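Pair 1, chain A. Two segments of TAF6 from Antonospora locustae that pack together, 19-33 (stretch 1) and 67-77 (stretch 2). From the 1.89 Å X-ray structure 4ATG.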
# COMPACT_ATOMS: atom_id res chain seq x y z
N MET A 19 -12.92 -3.57 15.92
CA MET A 19 -11.65 -3.75 16.63
C MET A 19 -10.50 -2.89 16.05
O MET A 19 -9.52 -2.69 16.73
CB MET A 19 -11.25 -5.24 16.65
CG MET A 19 -12.22 -6.12 17.51
SD MET A 19 -12.19 -7.88 17.07
CE MET A 19 -10.72 -8.38 17.91
N ILE A 20 -10.63 -2.38 14.81
CA ILE A 20 -9.57 -1.58 14.19
C ILE A 20 -9.18 -0.39 15.06
O ILE A 20 -7.99 -0.19 15.34
CB ILE A 20 -9.95 -1.16 12.73
CG1 ILE A 20 -10.12 -2.39 11.83
CG2 ILE A 20 -8.93 -0.11 12.14
CD1 ILE A 20 -10.71 -2.08 10.40
N LYS A 21 -10.18 0.37 15.54
CA LYS A 21 -9.94 1.54 16.39
C LYS A 21 -10.18 1.16 17.84
O LYS A 21 -11.13 1.63 18.46
CB LYS A 21 -10.84 2.72 15.97
CG LYS A 21 -10.55 3.29 14.59
CD LYS A 21 -11.33 4.57 14.37
CE LYS A 21 -11.47 4.91 12.92
NZ LYS A 21 -12.12 6.24 12.72
N SER A 22 -9.34 0.27 18.38
CA SER A 22 -9.50 -0.19 19.76
C SER A 22 -8.18 -0.81 20.21
O SER A 22 -7.31 -1.04 19.39
CB SER A 22 -10.60 -1.26 19.84
OG SER A 22 -10.13 -2.49 19.30
N ASP A 23 -8.11 -1.19 21.49
CA ASP A 23 -6.95 -1.88 22.07
C ASP A 23 -6.83 -3.32 21.53
O ASP A 23 -5.87 -4.01 21.85
CB ASP A 23 -7.11 -1.91 23.60
CG ASP A 23 -8.43 -2.56 23.98
OD1 ASP A 23 -9.49 -1.94 23.74
OD2 ASP A 23 -8.41 -3.75 24.37
N MET A 24 -7.83 -3.79 20.76
CA MET A 24 -7.86 -5.15 20.19
C MET A 24 -7.41 -5.20 18.71
O MET A 24 -7.56 -6.25 18.07
CB MET A 24 -9.28 -5.74 20.32
CG MET A 24 -9.76 -5.81 21.76
SD MET A 24 -11.40 -6.55 21.89
CE MET A 24 -12.43 -5.26 21.24
N LYS A 25 -6.87 -4.10 18.16
CA LYS A 25 -6.44 -4.05 16.76
C LYS A 25 -5.45 -5.14 16.40
O LYS A 25 -5.49 -5.63 15.28
CB LYS A 25 -5.90 -2.65 16.38
CG LYS A 25 -4.71 -2.20 17.20
CD LYS A 25 -4.07 -0.94 16.67
CE LYS A 25 -3.00 -0.41 17.62
NZ LYS A 25 -1.93 -1.41 17.86
N ASP A 26 -4.56 -5.53 17.33
CA ASP A 26 -3.58 -6.58 17.05
C ASP A 26 -4.23 -7.98 16.92
O ASP A 26 -3.76 -8.82 16.14
CB ASP A 26 -2.46 -6.55 18.08
CG ASP A 26 -1.53 -5.35 17.94
OD1 ASP A 26 -1.27 -4.93 16.78
OD2 ASP A 26 -1.07 -4.83 18.96
N ILE A 27 -5.31 -8.22 17.68
CA ILE A 27 -6.10 -9.47 17.59
C ILE A 27 -6.76 -9.52 16.22
O ILE A 27 -6.70 -10.56 15.55
CB ILE A 27 -7.14 -9.57 18.75
CG1 ILE A 27 -6.42 -9.55 20.11
CG2 ILE A 27 -7.97 -10.86 18.60
CD1 ILE A 27 -7.35 -9.28 21.33
N ALA A 28 -7.37 -8.40 15.77
CA ALA A 28 -8.01 -8.34 14.44
C ALA A 28 -6.99 -8.64 13.32
O ALA A 28 -7.30 -9.39 12.39
CB ALA A 28 -8.63 -6.95 14.22
N ILE A 29 -5.78 -8.09 13.42
CA ILE A 29 -4.71 -8.33 12.43
C ILE A 29 -4.38 -9.82 12.43
O ILE A 29 -4.28 -10.44 11.36
CB ILE A 29 -3.47 -7.43 12.74
CG1 ILE A 29 -3.80 -5.94 12.48
CG2 ILE A 29 -2.24 -7.86 11.93
CD1 ILE A 29 -2.77 -4.94 13.11
N GLU A 30 -4.22 -10.42 13.63
CA GLU A 30 -3.95 -11.87 13.72
C GLU A 30 -5.10 -12.68 13.11
O GLU A 30 -4.85 -13.64 12.38
CB GLU A 30 -3.70 -12.33 15.17
CG GLU A 30 -3.40 -13.82 15.32
CD GLU A 30 -2.03 -14.33 14.88
OE1 GLU A 30 -1.27 -13.57 14.24
OE2 GLU A 30 -1.73 -15.51 15.17
N CYS A 31 -6.38 -12.34 13.47
CA CYS A 31 -7.55 -13.07 12.94
C CYS A 31 -7.55 -13.11 11.43
O CYS A 31 -7.89 -14.15 10.87
CB CYS A 31 -8.86 -12.48 13.45
SG CYS A 31 -9.15 -12.76 15.22
N LEU A 32 -7.28 -11.98 10.76
CA LEU A 32 -7.33 -11.93 9.30
C LEU A 32 -6.20 -12.69 8.62
O LEU A 32 -6.32 -13.03 7.45
CB LEU A 32 -7.49 -10.50 8.75
CG LEU A 32 -8.82 -9.77 9.10
CD1 LEU A 32 -9.08 -8.65 8.12
CD2 LEU A 32 -10.00 -10.72 9.19
N GLU A 33 -5.13 -12.99 9.35
CA GLU A 33 -4.04 -13.81 8.81
C GLU A 33 -4.29 -15.29 9.08
O GLU A 33 -3.83 -16.13 8.32
CB GLU A 33 -2.70 -13.45 9.46
CG GLU A 33 -1.56 -14.06 8.66
CD GLU A 33 -0.16 -13.98 9.22
OE1 GLU A 33 0.12 -13.02 9.97
OE2 GLU A 33 0.67 -14.85 8.86
N ILE A 67 -3.02 -1.11 6.66
CA ILE A 67 -1.95 -1.71 5.86
C ILE A 67 -1.67 -3.12 6.37
O ILE A 67 -1.50 -4.04 5.57
CB ILE A 67 -0.70 -0.77 5.90
CG1 ILE A 67 -1.00 0.56 5.17
CG2 ILE A 67 0.54 -1.47 5.29
CD1 ILE A 67 -0.03 1.77 5.62
N ALA A 68 -1.60 -3.29 7.70
CA ALA A 68 -1.34 -4.59 8.34
C ALA A 68 -2.47 -5.56 8.07
O ALA A 68 -2.18 -6.74 7.87
CB ALA A 68 -1.13 -4.41 9.84
N LEU A 69 -3.75 -5.09 8.03
CA LEU A 69 -4.89 -5.97 7.72
C LEU A 69 -4.79 -6.45 6.28
O LEU A 69 -5.09 -7.62 5.99
CB LEU A 69 -6.22 -5.25 7.96
CG LEU A 69 -6.56 -4.98 9.46
CD1 LEU A 69 -7.79 -4.08 9.54
CD2 LEU A 69 -6.88 -6.27 10.17
N TYR A 70 -4.39 -5.57 5.35
CA TYR A 70 -4.22 -6.03 3.96
C TYR A 70 -3.16 -7.14 3.90
O TYR A 70 -3.36 -8.15 3.23
CB TYR A 70 -3.74 -4.90 3.05
CG TYR A 70 -4.81 -3.92 2.61
CD1 TYR A 70 -6.13 -4.32 2.43
CD2 TYR A 70 -4.48 -2.61 2.28
CE1 TYR A 70 -7.11 -3.43 1.96
CE2 TYR A 70 -5.43 -1.72 1.80
CZ TYR A 70 -6.75 -2.13 1.65
OH TYR A 70 -7.67 -1.22 1.21
N PHE A 71 -2.03 -6.94 4.59
CA PHE A 71 -0.94 -7.92 4.58
C PHE A 71 -1.40 -9.23 5.20
O PHE A 71 -1.00 -10.30 4.75
CB PHE A 71 0.30 -7.35 5.31
CG PHE A 71 1.56 -8.18 5.11
CD1 PHE A 71 1.94 -8.60 3.83
CD2 PHE A 71 2.33 -8.57 6.19
CE1 PHE A 71 3.10 -9.37 3.65
CE2 PHE A 71 3.49 -9.35 6.01
CZ PHE A 71 3.86 -9.75 4.74
N SER A 72 -2.25 -9.17 6.25
CA SER A 72 -2.75 -10.39 6.88
C SER A 72 -3.57 -11.18 5.86
O SER A 72 -3.39 -12.38 5.75
CB SER A 72 -3.65 -10.07 8.08
OG SER A 72 -2.91 -9.69 9.23
N LEU A 73 -4.46 -10.51 5.13
CA LEU A 73 -5.31 -11.21 4.14
C LEU A 73 -4.44 -11.78 3.00
O LEU A 73 -4.63 -12.93 2.57
CB LEU A 73 -6.35 -10.24 3.57
CG LEU A 73 -7.49 -9.81 4.52
CD1 LEU A 73 -8.38 -8.76 3.81
CD2 LEU A 73 -8.35 -11.00 4.90
N ILE A 74 -3.42 -11.01 2.58
CA ILE A 74 -2.48 -11.48 1.53
C ILE A 74 -1.75 -12.75 2.00
O ILE A 74 -1.56 -13.68 1.21
CB ILE A 74 -1.48 -10.34 1.15
CG1 ILE A 74 -2.19 -9.20 0.39
CG2 ILE A 74 -0.28 -10.88 0.28
CD1 ILE A 74 -1.39 -7.92 0.37
N LYS A 75 -1.36 -12.80 3.29
CA LYS A 75 -0.63 -13.96 3.87
C LYS A 75 -1.48 -15.14 4.34
O LYS A 75 -0.93 -16.21 4.63
CB LYS A 75 0.27 -13.51 5.03
CG LYS A 75 1.44 -12.59 4.63
CD LYS A 75 2.51 -13.29 3.77
CE LYS A 75 3.57 -14.02 4.57
NZ LYS A 75 4.70 -14.47 3.69
N ASN A 76 -2.78 -14.94 4.49
CA ASN A 76 -3.68 -15.99 5.00
C ASN A 76 -3.74 -17.19 4.08
O ASN A 76 -4.18 -17.08 2.94
CB ASN A 76 -5.07 -15.39 5.32
CG ASN A 76 -6.00 -16.30 6.09
OD1 ASN A 76 -5.91 -17.52 6.01
ND2 ASN A 76 -6.90 -15.71 6.89
N LYS A 77 -3.23 -18.33 4.56
CA LYS A 77 -3.21 -19.58 3.79
C LYS A 77 -4.65 -20.10 3.48
O LYS A 77 -4.83 -20.96 2.61
CB LYS A 77 -2.35 -20.64 4.51
CG LYS A 77 -2.99 -21.26 5.75
CD LYS A 77 -2.08 -22.34 6.36
CE LYS A 77 -2.78 -23.19 7.40
NZ LYS A 77 -1.83 -24.10 8.09
O HOH W 1 -2.57 -18.38 7.46
O HOH W 2 -0.48 -10.38 10.13
O HOH W 3 0.04 -17.18 7.45

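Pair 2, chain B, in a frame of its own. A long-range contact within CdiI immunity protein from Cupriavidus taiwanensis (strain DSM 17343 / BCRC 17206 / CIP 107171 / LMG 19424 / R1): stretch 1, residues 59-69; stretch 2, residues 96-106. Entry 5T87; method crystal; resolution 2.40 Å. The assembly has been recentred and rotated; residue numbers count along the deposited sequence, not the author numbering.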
# COMPACT_ATOMS: atom_id res chain seq x y z
N PRO B 59 -3.99 -16.85 -2.46
CA PRO B 59 -5.25 -16.35 -1.91
C PRO B 59 -5.44 -14.87 -2.20
O PRO B 59 -4.46 -14.15 -2.38
CB PRO B 59 -5.10 -16.61 -0.40
CG PRO B 59 -3.64 -16.53 -0.17
CD PRO B 59 -3.01 -17.13 -1.39
N ASP B 60 -6.70 -14.43 -2.27
CA ASP B 60 -7.05 -13.06 -2.65
C ASP B 60 -6.33 -12.01 -1.81
O ASP B 60 -5.91 -10.97 -2.32
CB ASP B 60 -8.55 -12.84 -2.54
CG ASP B 60 -9.34 -13.60 -3.59
OD1 ASP B 60 -8.76 -14.02 -4.63
OD2 ASP B 60 -10.56 -13.77 -3.38
N SER B 61 -6.18 -12.29 -0.52
CA SER B 61 -5.45 -11.44 0.40
C SER B 61 -4.07 -11.09 -0.13
O SER B 61 -3.68 -9.94 -0.10
CB SER B 61 -5.33 -12.11 1.78
OG SER B 61 -4.63 -13.35 1.69
N LEU B 62 -3.34 -12.08 -0.63
CA LEU B 62 -1.96 -11.86 -1.09
C LEU B 62 -1.88 -11.14 -2.42
O LEU B 62 -1.03 -10.26 -2.60
CB LEU B 62 -1.20 -13.18 -1.18
CG LEU B 62 -0.77 -13.78 0.17
CD1 LEU B 62 0.02 -15.06 -0.07
CD2 LEU B 62 0.02 -12.78 1.01
N ARG B 63 -2.79 -11.49 -3.32
CA ARG B 63 -2.87 -10.87 -4.64
C ARG B 63 -3.20 -9.40 -4.51
O ARG B 63 -2.58 -8.55 -5.15
CB ARG B 63 -3.92 -11.60 -5.49
CG ARG B 63 -3.52 -13.04 -5.75
CD ARG B 63 -4.60 -13.85 -6.43
NE ARG B 63 -4.82 -13.39 -7.79
CZ ARG B 63 -5.99 -12.99 -8.30
NH1 ARG B 63 -7.12 -13.00 -7.59
NH2 ARG B 63 -6.03 -12.60 -9.56
N SER B 64 -4.15 -9.11 -3.64
CA SER B 64 -4.57 -7.74 -3.37
C SER B 64 -3.44 -6.92 -2.74
O SER B 64 -3.21 -5.76 -3.12
CB SER B 64 -5.81 -7.76 -2.46
OG SER B 64 -6.46 -6.51 -2.48
N LEU B 65 -2.72 -7.53 -1.80
CA LEU B 65 -1.59 -6.86 -1.15
C LEU B 65 -0.49 -6.48 -2.17
O LEU B 65 0.07 -5.37 -2.15
CB LEU B 65 -1.01 -7.74 -0.04
CG LEU B 65 0.26 -7.18 0.63
CD1 LEU B 65 -0.01 -5.82 1.23
CD2 LEU B 65 0.82 -8.13 1.66
N ALA B 66 -0.20 -7.42 -3.07
CA ALA B 66 0.80 -7.21 -4.12
C ALA B 66 0.46 -6.00 -5.00
O ALA B 66 1.35 -5.21 -5.34
CB ALA B 66 0.95 -8.46 -4.98
N VAL B 67 -0.82 -5.84 -5.32
CA VAL B 67 -1.28 -4.65 -6.05
C VAL B 67 -1.03 -3.39 -5.23
O VAL B 67 -0.47 -2.45 -5.72
CB VAL B 67 -2.76 -4.76 -6.40
CG1 VAL B 67 -3.31 -3.43 -6.93
CG2 VAL B 67 -2.97 -5.85 -7.44
N THR B 68 -1.46 -3.40 -3.98
CA THR B 68 -1.20 -2.29 -3.07
C THR B 68 0.29 -1.97 -3.02
O THR B 68 0.68 -0.80 -3.06
CB THR B 68 -1.80 -2.59 -1.66
OG1 THR B 68 -3.22 -2.41 -1.72
CG2 THR B 68 -1.24 -1.69 -0.57
N CYS B 69 1.12 -3.00 -2.96
CA CYS B 69 2.57 -2.84 -3.03
C CYS B 69 3.06 -2.18 -4.33
O CYS B 69 4.01 -1.40 -4.31
CB CYS B 69 3.28 -4.17 -2.84
SG CYS B 69 3.27 -4.68 -1.12
N GLN B 96 -12.74 -8.81 -9.03
CA GLN B 96 -13.04 -8.26 -7.70
C GLN B 96 -12.03 -8.53 -6.60
O GLN B 96 -11.85 -7.71 -5.71
CB GLN B 96 -14.40 -8.75 -7.23
CG GLN B 96 -15.54 -8.27 -8.10
CD GLN B 96 -16.89 -8.67 -7.53
OE1 GLN B 96 -16.99 -9.43 -6.56
NE2 GLN B 96 -17.95 -8.14 -8.14
N ALA B 97 -11.38 -9.69 -6.67
CA ALA B 97 -10.32 -10.06 -5.73
C ALA B 97 -9.30 -8.93 -5.52
O ALA B 97 -8.82 -8.72 -4.39
CB ALA B 97 -9.61 -11.30 -6.24
N VAL B 98 -8.97 -8.21 -6.60
CA VAL B 98 -7.97 -7.14 -6.53
C VAL B 98 -8.46 -5.73 -6.87
O VAL B 98 -7.73 -4.77 -6.62
CB VAL B 98 -6.74 -7.50 -7.36
CG1 VAL B 98 -6.05 -8.72 -6.76
CG2 VAL B 98 -7.09 -7.77 -8.83
N ALA B 99 -9.68 -5.61 -7.39
CA ALA B 99 -10.21 -4.33 -7.86
C ALA B 99 -9.99 -3.18 -6.89
O ALA B 99 -9.48 -2.13 -7.25
CB ALA B 99 -11.69 -4.44 -8.19
N SER B 100 -10.36 -3.40 -5.64
CA SER B 100 -10.32 -2.35 -4.64
C SER B 100 -8.89 -1.78 -4.42
O SER B 100 -8.68 -0.55 -4.39
CB SER B 100 -10.94 -2.88 -3.34
OG SER B 100 -10.50 -2.13 -2.24
N ALA B 101 -7.91 -2.67 -4.28
CA ALA B 101 -6.51 -2.28 -4.16
C ALA B 101 -5.97 -1.66 -5.46
O ALA B 101 -5.09 -0.79 -5.41
CB ALA B 101 -5.66 -3.48 -3.78
N ALA B 102 -6.46 -2.14 -6.61
CA ALA B 102 -6.11 -1.55 -7.92
C ALA B 102 -6.49 -0.08 -7.96
O ALA B 102 -5.67 0.75 -8.32
CB ALA B 102 -6.78 -2.30 -9.06
N SER B 103 -7.72 0.23 -7.56
CA SER B 103 -8.20 1.60 -7.47
C SER B 103 -7.30 2.49 -6.59
O SER B 103 -6.97 3.60 -6.98
CB SER B 103 -9.63 1.61 -6.93
OG SER B 103 -10.15 2.93 -6.91
N ASP B 104 -6.91 2.00 -5.42
CA ASP B 104 -6.05 2.77 -4.50
C ASP B 104 -4.60 2.84 -4.97
O ASP B 104 -3.88 3.79 -4.64
CB ASP B 104 -6.08 2.16 -3.09
CG ASP B 104 -7.46 2.19 -2.44
OD1 ASP B 104 -8.37 2.92 -2.92
OD2 ASP B 104 -7.63 1.48 -1.43
N ALA B 105 -4.14 1.82 -5.70
CA ALA B 105 -2.80 1.85 -6.28
C ALA B 105 -2.75 2.91 -7.40
O ALA B 105 -1.76 3.63 -7.55
CB ALA B 105 -2.43 0.48 -6.80
N LEU B 106 -3.84 2.99 -8.15
CA LEU B 106 -4.03 3.99 -9.19
C LEU B 106 -4.07 5.42 -8.63
O LEU B 106 -3.46 6.33 -9.20
CB LEU B 106 -5.33 3.67 -9.93
CG LEU B 106 -5.45 4.03 -11.40
CD1 LEU B 106 -4.33 3.37 -12.21
CD2 LEU B 106 -6.82 3.57 -11.89
O HOH W 4 -8.78 -5.43 -3.56

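Two near-parallel helix pairs with a common backbone and different side chains. In pair 1 (TAF6), helix 25-33 packs on helix 67-75 with an axial approach of 7.7 Å and 23° between their directions; in pair 2 (CdiI immunity protein), helix 60-69 packs on helix 96-106 at 8.3 Å and 13°. Fourteen central residues superpose with an RMSD of 0.7 Å. Along the first helix Ala A28, Ile A29, Leu A32 and Glu A33 fall on Arg B63, Ser B64, Val B67 and Thr B68; along the second, Leu A69, Ser A72, Leu A73 and Asn A76 fall on Val B98, Ala B101, Ala B102 and Ala B105.

The two pairs place their knob on different helices. In pair 1 it is Leu A69, from the second helix, seated among Ile A20, Ala A28, Ile A29 and Leu A32; its CD1 lies 3.6 Å from Ile A20 CD1, and its CD2 3.8 Å from Leu A32 CD1. In pair 2 it is Val B67, from the first helix, seated among Val B98, Ala B101, Ala B102 and Ala B105. Its CG1 lies 3.9 Å from Ala B101 CB and 4.0 Å from Ala B105 CB, so three of the four residues around the knob present methyl groups. Val B98, the counterpart of Leu A69, lines that hole and also sets CG1 over one face of the Arg B63 guanidinium, where pair 1 has the small Ala A28.

The matched pair Ile A29/Ser A72 and Ser B64/Ala B101 exchanges the hydroxyl between helices. Ser A72, where the backbones come close (Glu A33 CA to Ser A72 CA, 4.1 Å), donates from OG to Ile A29 O at 2.6 Å, tying its side chain directly to the opposing backbone. In pair 2 the hydroxyl is on the first helix: Ser B64 OG packs 3.4 Å from Ala B101 CB and bonds water 4 at 2.8 Å, which accepts from Ala B101 N at 3.0 Å, so the link is indirect.

At the far end, Asn A76, the first residue to leave helical geometry, donates from ND2 to Leu A32 O at 2.8 Å, adding a second direct bond. Its counterpart Ala B105 offers only a methyl, with CB 3.7 Å from Val B67 O. No direct hydrogen bond crosses pair 2. Waters further join Glu A33 to stretch 2: water 2, for example, donates to Glu A33 OE1 and Ser A72 OG, each at 2.7 Å. The matching Thr B68 simply sets OG1 3.4 Å from Ala B101 CB. The two stretches together bury 581 Å² in pair 1 and 446 Å² in pair 2.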